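PDB 2QS8: Xaa-Pro Dipeptidase from Alteromonas macleodii, which probably hydrolyses dipeptides or releases C-terminal amino acids from peptides, as a metal-dependent carboxypeptidase of the amidohydrolase superfamily. Local coordinates for residues K142-P153 and P165-N173; A190-V201 and M230-G241. All coordinates share one frame; numbering follows the deposited sequence.

In the fold
Both contacts are largely buried and both reach the bound methionine, but they sit at different depths. Contact 2 lies nearer the centre of the chain and joins two neighbouring parallel strands of the barrel, 192-196 and 231-236. Contact 1 is further out, a short two-strand pairing at the methionine end of the barrel, on its outer side, with polar side chains that also meet a second subunit. The two are about 12 Å apart between centres and are joined where Ile144 probably bonds through its backbone to Lys194 and Thr196. Contact 2 gives several groups to the methionine pocket. Contact 1 gives His150, whose ring stacks on that of His235.

Contact 1 (K142-P153 and P165-N173); sequences KTIATTGGHADP and PVPEQGVVN. With MET (methionine), chain D.
A short parallel strand pair, 145-146 with 171-172, joins a loop segment that borders barrel strand 192-196 to segment 165-173. Two backbone bonds hold it. Ala145 N donates to Gly170 O at 2.7 Å, and Val172 N donates to Ala145 O. Val171 is the side chain wedged into the folded loop. Its CG1, anti to the backbone N (chi1 -171°), reaches the backbone of Thr147, 3.5 Å from Thr147 N. Its CG2 lies 3.8 Å from Pro153 CD; Val171 and Pro153 lie alongside each other, pointing in opposite directions. Beside Val171, the carboxylate of Asp152 accepts from Gly148 N through the anti lone pair of OD2, which ties the turn Thr146-Gly149 to the next one. Beyond the strands, Asn173 ND2 donates to Thr147 OG1 at 2.9 Å, nearly straight (170°) and in the amide plane. Ile144 CG2 meets Val172 CG2 at 4.0 Å. The aliphatic part of Lys142 runs beside Gln169 O, with CG 3.6 Å away. The bends at chi2 and chi4 turn its NZ back to its own segment, where it donates to both Thr143 O and Ala151 O. His150 reaches the ligand instead, with CE1 3.2 Å from OXT of the bound methionine. Asp152 OD1 bonds Thr154 and OD2 forms a salt bridge with Lys187 of a second subunit; Asn173 OD1 takes a hydrogen bond from Arg183 of that subunit. Ile144 and Val172 rest on Ala181 of helix 175-188, while Ala145 and His150 touch Thr196 of strand 192-196.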
loop_
_atom_site.group_PDB
_atom_site.type_symbol
_atom_site.label_atom_id
_atom_site.label_comp_id
_atom_site.label_asym_id
_atom_site.label_seq_id
_atom_site.Cartn_x
_atom_site.Cartn_y
_atom_site.Cartn_z
ATOM N N LYS A 142 20.391 6.826 -5.869
ATOM C CA LYS A 142 19.925 5.560 -6.422
ATOM C C LYS A 142 18.872 5.758 -7.501
ATOM O O LYS A 142 17.875 6.443 -7.284
ATOM C CB LYS A 142 19.343 4.669 -5.317
ATOM C CG LYS A 142 18.746 3.352 -5.833
ATOM C CD LYS A 142 19.815 2.330 -6.222
ATOM C CE LYS A 142 19.198 1.131 -6.932
ATOM N NZ LYS A 142 18.799 1.455 -8.329
ATOM N N THR A 143 19.110 5.166 -8.664
ATOM C CA THR A 143 18.165 5.249 -9.780
ATOM C C THR A 143 16.902 4.505 -9.344
ATOM O O THR A 143 16.985 3.439 -8.752
ATOM C CB THR A 143 18.717 4.553 -11.057
ATOM O OG1 THR A 143 19.894 5.239 -11.506
ATOM C CG2 THR A 143 17.667 4.566 -12.165
ATOM N N ILE A 144 15.736 5.067 -9.630
ATOM C CA ILE A 144 14.501 4.426 -9.226
ATOM C C ILE A 144 13.936 3.540 -10.327
ATOM O O ILE A 144 13.890 3.928 -11.493
ATOM C CB ILE A 144 13.450 5.458 -8.808
ATOM C CG1 ILE A 144 13.978 6.285 -7.634
ATOM C CG2 ILE A 144 12.147 4.745 -8.437
ATOM C CD1 ILE A 144 13.014 7.374 -7.156
ATOM N N ALA A 145 13.502 2.348 -9.932
ATOM C CA ALA A 145 12.954 1.379 -10.861
ATOM C C ALA A 145 11.785 0.611 -10.256
ATOM O O ALA A 145 11.527 0.679 -9.049
ATOM C CB ALA A 145 14.048 0.384 -11.273
ATOM N N THR A 146 11.079 -0.118 -11.118
ATOM C CA THR A 146 9.982 -0.964 -10.684
ATOM C C THR A 146 10.540 -2.388 -10.583
ATOM O O THR A 146 11.596 -2.682 -11.136
ATOM C CB THR A 146 8.813 -0.938 -11.679
ATOM O OG1 THR A 146 9.284 -1.200 -13.002
ATOM C CG2 THR A 146 8.149 0.415 -11.637
ATOM N N THR A 147 9.830 -3.260 -9.875
ATOM C CA THR A 147 10.283 -4.637 -9.699
ATOM C C THR A 147 10.836 -5.263 -10.980
ATOM O O THR A 147 10.153 -5.329 -11.995
ATOM C CB THR A 147 9.149 -5.519 -9.158
ATOM O OG1 THR A 147 8.770 -5.046 -7.858
ATOM C CG2 THR A 147 9.590 -7.001 -9.084
ATOM N N GLY A 148 12.080 -5.722 -10.920
ATOM C CA GLY A 148 12.690 -6.344 -12.081
ATOM C C GLY A 148 13.198 -5.379 -13.136
ATOM O O GLY A 148 13.795 -5.796 -14.124
ATOM N N GLY A 149 12.965 -4.090 -12.917
ATOM C CA GLY A 149 13.388 -3.071 -13.857
ATOM C C GLY A 149 14.888 -2.959 -14.058
ATOM O O GLY A 149 15.693 -3.475 -13.268
ATOM N N HIS A 150 15.262 -2.260 -15.122
ATOM C CA HIS A 150 16.665 -2.084 -15.473
ATOM C C HIS A 150 17.559 -1.698 -14.305
ATOM O O HIS A 150 18.705 -2.144 -14.225
ATOM C CB HIS A 150 16.799 -1.049 -16.596
ATOM C CG HIS A 150 18.213 -0.789 -17.016
ATOM N ND1 HIS A 150 19.044 -1.782 -17.495
ATOM C CD2 HIS A 150 18.943 0.350 -17.021
ATOM C CE1 HIS A 150 20.227 -1.260 -17.777
ATOM N NE2 HIS A 150 20.193 0.032 -17.501
ATOM N N ALA A 151 17.040 -0.890 -13.387
ATOM C CA ALA A 151 17.847 -0.465 -12.257
ATOM C C ALA A 151 17.526 -1.161 -10.929
ATOM O O ALA A 151 17.879 -0.664 -9.864
ATOM C CB ALA A 151 17.761 1.052 -12.101
ATOM N N ASP A 152 16.855 -2.306 -10.989
ATOM C CA ASP A 152 16.555 -3.055 -9.775
ATOM C C ASP A 152 17.890 -3.697 -9.391
ATOM O O ASP A 152 18.411 -4.558 -10.105
ATOM C CB ASP A 152 15.512 -4.141 -10.052
ATOM C CG ASP A 152 15.146 -4.945 -8.801
ATOM O OD1 ASP A 152 15.988 -5.044 -7.884
ATOM O OD2 ASP A 152 14.020 -5.490 -8.747
ATOM N N PRO A 153 18.463 -3.292 -8.250
ATOM C CA PRO A 153 19.747 -3.863 -7.845
ATOM C C PRO A 153 19.736 -5.334 -7.426
ATOM O O PRO A 153 20.792 -5.883 -7.117
ATOM C CB PRO A 153 20.179 -2.943 -6.709
ATOM C CG PRO A 153 18.892 -2.675 -6.027
ATOM C CD PRO A 153 17.937 -2.403 -7.201
ATOM N N PRO A 165 13.256 -5.845 -2.492
ATOM C CA PRO A 165 13.530 -4.441 -2.176
ATOM C C PRO A 165 12.292 -3.654 -1.782
ATOM O O PRO A 165 11.181 -3.968 -2.210
ATOM C CB PRO A 165 14.136 -3.901 -3.467
ATOM C CG PRO A 165 14.603 -5.136 -4.199
ATOM C CD PRO A 165 13.528 -6.118 -3.913
ATOM N N VAL A 166 12.485 -2.629 -0.964
ATOM C CA VAL A 166 11.373 -1.777 -0.559
ATOM C C VAL A 166 11.500 -0.462 -1.329
ATOM O O VAL A 166 12.559 -0.166 -1.882
ATOM C CB VAL A 166 11.366 -1.532 0.971
ATOM C CG1 VAL A 166 11.114 -2.853 1.688
ATOM C CG2 VAL A 166 12.669 -0.896 1.425
ATOM N N PRO A 167 10.423 0.336 -1.384
ATOM C CA PRO A 167 10.444 1.612 -2.107
ATOM C C PRO A 167 11.643 2.512 -1.805
ATOM O O PRO A 167 12.229 3.090 -2.710
ATOM C CB PRO A 167 9.116 2.260 -1.709
ATOM C CG PRO A 167 8.218 1.069 -1.486
ATOM C CD PRO A 167 9.126 0.144 -0.709
ATOM N N GLU A 168 12.006 2.618 -0.531
ATOM C CA GLU A 168 13.123 3.456 -0.126
ATOM C C GLU A 168 14.440 2.998 -0.752
ATOM O O GLU A 168 15.368 3.778 -0.862
ATOM C CB GLU A 168 13.242 3.495 1.405
ATOM C CG GLU A 168 12.116 4.244 2.121
ATOM C CD GLU A 168 10.918 3.373 2.472
ATOM O OE1 GLU A 168 10.744 2.285 1.868
ATOM O OE2 GLU A 168 10.133 3.784 3.354
ATOM N N GLN A 169 14.521 1.740 -1.165
ATOM C CA GLN A 169 15.742 1.244 -1.775
ATOM C C GLN A 169 15.762 1.511 -3.286
ATOM O O GLN A 169 16.695 1.114 -3.977
ATOM C CB GLN A 169 15.903 -0.259 -1.504
ATOM C CG GLN A 169 16.137 -0.580 -0.055
ATOM C CD GLN A 169 16.215 -2.073 0.219
ATOM O OE1 GLN A 169 15.390 -2.851 -0.258
ATOM N NE2 GLN A 169 17.208 -2.477 1.010
ATOM N N GLY A 170 14.723 2.170 -3.801
ATOM C CA GLY A 170 14.685 2.460 -5.221
ATOM C C GLY A 170 13.886 1.533 -6.135
ATOM O O GLY A 170 13.958 1.674 -7.355
ATOM N N VAL A 171 13.151 0.581 -5.559
ATOM C CA VAL A 171 12.311 -0.335 -6.338
ATOM C C VAL A 171 10.863 -0.106 -5.894
ATOM O O VAL A 171 10.504 -0.316 -4.732
ATOM C CB VAL A 171 12.712 -1.803 -6.128
ATOM C CG1 VAL A 171 11.951 -2.705 -7.125
ATOM C CG2 VAL A 171 14.222 -1.944 -6.316
ATOM N N VAL A 172 10.038 0.334 -6.839
ATOM C CA VAL A 172 8.657 0.703 -6.554
ATOM C C VAL A 172 7.579 0.097 -7.444
ATOM O O VAL A 172 7.853 -0.428 -8.520
ATOM C CB VAL A 172 8.502 2.229 -6.685
ATOM C CG1 VAL A 172 9.475 2.942 -5.758
ATOM C CG2 VAL A 172 8.760 2.635 -8.137
ATOM N N ASN A 173 6.343 0.220 -6.975
ATOM C CA ASN A 173 5.156 -0.239 -7.686
ATOM C C ASN A 173 4.021 0.684 -7.223
ATOM O O ASN A 173 3.732 0.767 -6.028
ATOM C CB ASN A 173 4.832 -1.700 -7.342
ATOM C CG ASN A 173 5.830 -2.675 -7.932
ATOM O OD1 ASN A 173 5.935 -2.819 -9.157
ATOM N ND2 ASN A 173 6.577 -3.351 -7.064
HETATM N N MET D . 23.615 1.905 -19.567
HETATM C CA MET D . 22.724 1.740 -20.753
HETATM C C MET D . 21.936 0.435 -20.694
HETATM O O MET D . 20.873 0.366 -21.345
HETATM C CB MET D . 23.558 1.764 -22.032
HETATM C CG MET D . 22.730 1.670 -23.284
HETATM S SD MET D . 23.720 1.921 -24.715
HETATM C CE MET D . 24.086 3.643 -24.528
HETATM O OXT MET D . 22.398 -0.501 -20.006
#

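Contact 2 (A190-V201 and M230-G241); sequences ADGIKITVTGGV and MWVAVHAHGAEG. With MET (methionine), chain D.
The backbone of Gly192 lies flat against the face of Trp231. Gly192 CA sits 3.4 Å from the centroid of the six-membered ring, 4° off its normal, a CH-pi contact. Trp231 CG stands between its backbone N and carbonyl carbon (chi1 38°), which swings the indole over the neighbouring strand. Strands 192-196 and 231-236 run parallel, their axes coming within 4.7 Å. Their backbone bonds alternate from Ile193 N to Trp231 O through to Val197 N and His235 O; the one from Ile195 N to Ala233 O is the longest at 3.3 Å. On the Ile193, Ile195, Val232 and Val234 face, Ile195 lies alongside Val234; at the N-terminal end, selenomethionine Met230 puts CE 3.8 Å from Ile193 CD1. On the other face, Lys194 CE packs on His235 CB, while Lys194 NZ donates to Val113 O; the lysine side chain lies about 4 Å from the bound magnesium ion.

At the C-terminal ends the contact becomes polar. His235 NE2 donates to Gly199 O at 3.1 Å, with the oxygen in the ring plane; the nitrogen lies above the carbonyl plane. Thr198 OG1 also donates to Gly199 O and accepts a 170° bond from His237 N. The His235 and His237 bonds join loop 197-199 to the end of strand 231-236 and just beyond. O of the bound methionine takes two hydrogen bonds: His237 NE2 donates at 2.7 Å and Val201 N at 2.9 Å. Helix 215-227 completes a beta-alpha-beta unit, and ligand groups gathered past the strand ends are typical of a TIM-barrel active site.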
loop_
_atom_site.group_PDB
_atom_site.type_symbol
_atom_site.label_atom_id
_atom_site.label_comp_id
_atom_site.label_asym_id
_atom_site.label_seq_id
_atom_site.Cartn_x
_atom_site.Cartn_y
_atom_site.Cartn_z
ATOM N N ALA A 190 20.250 13.725 -2.493
ATOM C CA ALA A 190 20.336 13.879 -3.953
ATOM C C ALA A 190 19.863 15.245 -4.480
ATOM O O ALA A 190 18.992 15.881 -3.885
ATOM C CB ALA A 190 19.542 12.775 -4.632
ATOM N N ASP A 191 20.440 15.685 -5.595
ATOM C CA ASP A 191 20.069 16.957 -6.226
ATOM C C ASP A 191 18.919 16.710 -7.190
ATOM O O ASP A 191 18.101 17.595 -7.440
ATOM C CB ASP A 191 21.233 17.556 -7.030
ATOM C CG ASP A 191 22.460 17.815 -6.191
ATOM O OD1 ASP A 191 23.449 17.056 -6.322
ATOM O OD2 ASP A 191 22.429 18.783 -5.405
ATOM N N GLY A 192 18.870 15.498 -7.738
ATOM C CA GLY A 192 17.825 15.154 -8.681
ATOM C C GLY A 192 17.396 13.702 -8.640
ATOM O O GLY A 192 17.822 12.921 -7.783
ATOM N N ILE A 193 16.548 13.343 -9.597
ATOM C CA ILE A 193 16.005 11.998 -9.691
ATOM C C ILE A 193 16.319 11.356 -11.020
ATOM O O ILE A 193 16.345 12.017 -12.061
ATOM C CB ILE A 193 14.466 12.017 -9.523
ATOM C CG1 ILE A 193 14.093 12.497 -8.121
ATOM C CG2 ILE A 193 13.887 10.626 -9.794
ATOM C CD1 ILE A 193 14.543 11.566 -6.988
ATOM N N LYS A 194 16.547 10.049 -10.980
ATOM C CA LYS A 194 16.816 9.271 -12.176
ATOM C C LYS A 194 15.964 7.999 -12.119
ATOM O O LYS A 194 15.919 7.323 -11.090
ATOM C CB LYS A 194 18.302 8.914 -12.240
ATOM C CG LYS A 194 18.645 7.812 -13.223
ATOM C CD LYS A 194 18.410 8.232 -14.659
ATOM C CE LYS A 194 18.920 7.161 -15.617
ATOM N NZ LYS A 194 20.305 6.719 -15.294
ATOM N N ILE A 195 15.273 7.690 -13.210
ATOM C CA ILE A 195 14.450 6.484 -13.269
ATOM C C ILE A 195 14.688 5.742 -14.583
ATOM O O ILE A 195 15.152 6.335 -15.563
ATOM C CB ILE A 195 12.934 6.799 -13.198
ATOM C CG1 ILE A 195 12.498 7.572 -14.448
ATOM C CG2 ILE A 195 12.621 7.556 -11.934
ATOM C CD1 ILE A 195 10.990 7.833 -14.539
ATOM N N THR A 196 14.395 4.449 -14.590
ATOM C CA THR A 196 14.505 3.647 -15.799
ATOM C C THR A 196 13.053 3.410 -16.236
ATOM O O THR A 196 12.362 2.525 -15.728
ATOM C CB THR A 196 15.238 2.295 -15.548
ATOM O OG1 THR A 196 14.717 1.655 -14.376
ATOM C CG2 THR A 196 16.723 2.527 -15.366
ATOM N N VAL A 197 12.591 4.240 -17.164
ATOM C CA VAL A 197 11.225 4.136 -17.655
ATOM C C VAL A 197 11.016 2.952 -18.616
ATOM O O VAL A 197 9.877 2.615 -18.945
ATOM C CB VAL A 197 10.779 5.459 -18.342
ATOM C CG1 VAL A 197 11.173 5.457 -19.801
ATOM C CG2 VAL A 197 9.276 5.653 -18.163
ATOM N N THR A 198 12.105 2.341 -19.077
ATOM C CA THR A 198 12.006 1.168 -19.950
ATOM C C THR A 198 13.096 0.182 -19.557
ATOM O O THR A 198 13.948 0.491 -18.726
ATOM C CB THR A 198 12.219 1.504 -21.449
ATOM O OG1 THR A 198 13.601 1.805 -21.680
ATOM C CG2 THR A 198 11.362 2.688 -21.872
ATOM N N GLY A 199 13.075 -1.003 -20.159
ATOM C CA GLY A 199 14.107 -1.984 -19.874
ATOM C C GLY A 199 15.449 -1.433 -20.322
ATOM O O GLY A 199 15.503 -0.382 -20.964
ATOM N N GLY A 200 16.530 -2.135 -19.997
ATOM C CA GLY A 200 17.854 -1.665 -20.368
ATOM C C GLY A 200 18.771 -2.751 -20.889
ATOM O O GLY A 200 18.380 -3.915 -20.965
ATOM N N VAL A 201 20.005 -2.376 -21.221
ATOM C CA VAL A 201 20.981 -3.311 -21.770
ATOM C C VAL A 201 21.857 -4.068 -20.767
ATOM O O VAL A 201 21.807 -5.292 -20.693
ATOM C CB VAL A 201 21.922 -2.601 -22.777
ATOM C CG1 VAL A 201 22.989 -3.565 -23.280
ATOM C CG2 VAL A 201 21.124 -2.064 -23.932
HETATM N N MSE A 230 13.470 19.047 -7.673
HETATM C CA MSE A 230 14.429 18.115 -8.250
HETATM C C MSE A 230 14.186 17.902 -9.735
HETATM O O MSE A 230 13.038 17.813 -10.167
HETATM C CB MSE A 230 14.327 16.789 -7.510
HETATM C CG MSE A 230 14.651 16.927 -6.041
HETATM SE SE MSE A 230 14.402 15.219 -5.113
HETATM C CE MSE A 230 16.223 14.426 -5.235
ATOM N N TRP A 231 15.258 17.857 -10.526
ATOM C CA TRP A 231 15.101 17.606 -11.957
ATOM C C TRP A 231 14.902 16.104 -12.119
ATOM O O TRP A 231 15.203 15.332 -11.205
ATOM C CB TRP A 231 16.330 18.070 -12.758
ATOM C CG TRP A 231 17.661 17.839 -12.083
ATOM C CD1 TRP A 231 18.428 18.775 -11.459
ATOM C CD2 TRP A 231 18.383 16.600 -11.987
ATOM N NE1 TRP A 231 19.586 18.204 -10.987
ATOM C CE2 TRP A 231 19.587 16.873 -11.299
ATOM C CE3 TRP A 231 18.136 15.292 -12.424
ATOM C CZ2 TRP A 231 20.536 15.882 -11.025
ATOM C CZ3 TRP A 231 19.082 14.305 -12.154
ATOM C CH2 TRP A 231 20.267 14.606 -11.465
ATOM N N VAL A 232 14.393 15.685 -13.271
ATOM C CA VAL A 232 14.158 14.275 -13.521
ATOM C C VAL A 232 14.810 13.809 -14.827
ATOM O O VAL A 232 14.427 14.247 -15.914
ATOM C CB VAL A 232 12.630 13.974 -13.559
ATOM C CG1 VAL A 232 12.366 12.510 -13.884
ATOM C CG2 VAL A 232 12.004 14.331 -12.217
ATOM N N ALA A 233 15.813 12.942 -14.704
ATOM C CA ALA A 233 16.508 12.368 -15.856
ATOM C C ALA A 233 15.838 11.003 -16.076
ATOM O O ALA A 233 15.462 10.336 -15.113
ATOM C CB ALA A 233 17.992 12.193 -15.549
ATOM N N VAL A 234 15.697 10.583 -17.330
ATOM C CA VAL A 234 15.015 9.323 -17.612
ATOM C C VAL A 234 15.681 8.363 -18.603
ATOM O O VAL A 234 15.858 8.682 -19.777
ATOM C CB VAL A 234 13.563 9.602 -18.111
ATOM C CG1 VAL A 234 12.818 8.291 -18.384
ATOM C CG2 VAL A 234 12.817 10.431 -17.084
ATOM N N HIS A 235 16.044 7.181 -18.118
ATOM C CA HIS A 235 16.623 6.148 -18.971
ATOM C C HIS A 235 15.466 5.639 -19.839
ATOM O O HIS A 235 14.393 5.347 -19.318
ATOM C CB HIS A 235 17.154 4.992 -18.110
ATOM C CG HIS A 235 17.425 3.734 -18.870
ATOM N ND1 HIS A 235 18.679 3.383 -19.310
ATOM C CD2 HIS A 235 16.600 2.733 -19.257
ATOM C CE1 HIS A 235 18.621 2.221 -19.935
ATOM N NE2 HIS A 235 17.367 1.806 -19.916
ATOM N N ALA A 236 15.675 5.540 -21.150
ATOM C CA ALA A 236 14.621 5.046 -22.029
ATOM C C ALA A 236 15.116 4.661 -23.417
ATOM O O ALA A 236 15.698 5.475 -24.130
ATOM C CB ALA A 236 13.516 6.077 -22.151
ATOM N N HIS A 237 14.877 3.410 -23.791
ATOM C CA HIS A 237 15.270 2.911 -25.100
ATOM C C HIS A 237 14.002 2.737 -25.940
ATOM O O HIS A 237 13.933 3.222 -27.064
ATOM C CB HIS A 237 15.996 1.564 -24.974
ATOM C CG HIS A 237 17.344 1.653 -24.335
ATOM N ND1 HIS A 237 18.377 2.388 -24.874
ATOM C CD2 HIS A 237 17.842 1.072 -23.218
ATOM C CE1 HIS A 237 19.454 2.255 -24.119
ATOM N NE2 HIS A 237 19.156 1.461 -23.107
ATOM N N GLY A 238 13.010 2.041 -25.380
ATOM C CA GLY A 238 11.756 1.814 -26.082
ATOM C C GLY A 238 10.974 3.109 -26.199
ATOM O O GLY A 238 10.989 3.934 -25.281
ATOM N N ALA A 239 10.290 3.290 -27.322
ATOM C CA ALA A 239 9.518 4.505 -27.564
ATOM C C ALA A 239 8.335 4.721 -26.626
ATOM O O ALA A 239 8.096 5.846 -26.193
ATOM C CB ALA A 239 9.030 4.539 -29.014
ATOM N N GLU A 240 7.593 3.660 -26.312
ATOM C CA GLU A 240 6.443 3.800 -25.432
ATOM C C GLU A 240 6.747 4.312 -24.019
ATOM O O GLU A 240 6.080 5.225 -23.531
ATOM C CB GLU A 240 5.665 2.489 -25.328
ATOM C CG GLU A 240 4.486 2.607 -24.375
ATOM C CD GLU A 240 3.296 1.769 -24.784
ATOM O OE1 GLU A 240 3.395 0.519 -24.774
ATOM O OE2 GLU A 240 2.248 2.369 -25.117
ATOM N N GLY A 241 7.733 3.726 -23.354
ATOM C CA GLY A 241 8.058 4.186 -22.023
ATOM C C GLY A 241 8.545 5.610 -22.121
ATOM O O GLY A 241 8.186 6.465 -21.310
HETATM N N MET D . 23.615 1.905 -19.567
HETATM C CA MET D . 22.724 1.740 -20.753
HETATM C C MET D . 21.936 0.435 -20.694
HETATM O O MET D . 20.873 0.366 -21.345
HETATM C CB MET D . 23.558 1.764 -22.032
HETATM C CG MET D . 22.730 1.670 -23.284
HETATM S SD MET D . 23.720 1.921 -24.715
HETATM C CE MET D . 24.086 3.643 -24.528
HETATM O OXT MET D . 22.398 -0.501 -20.006
#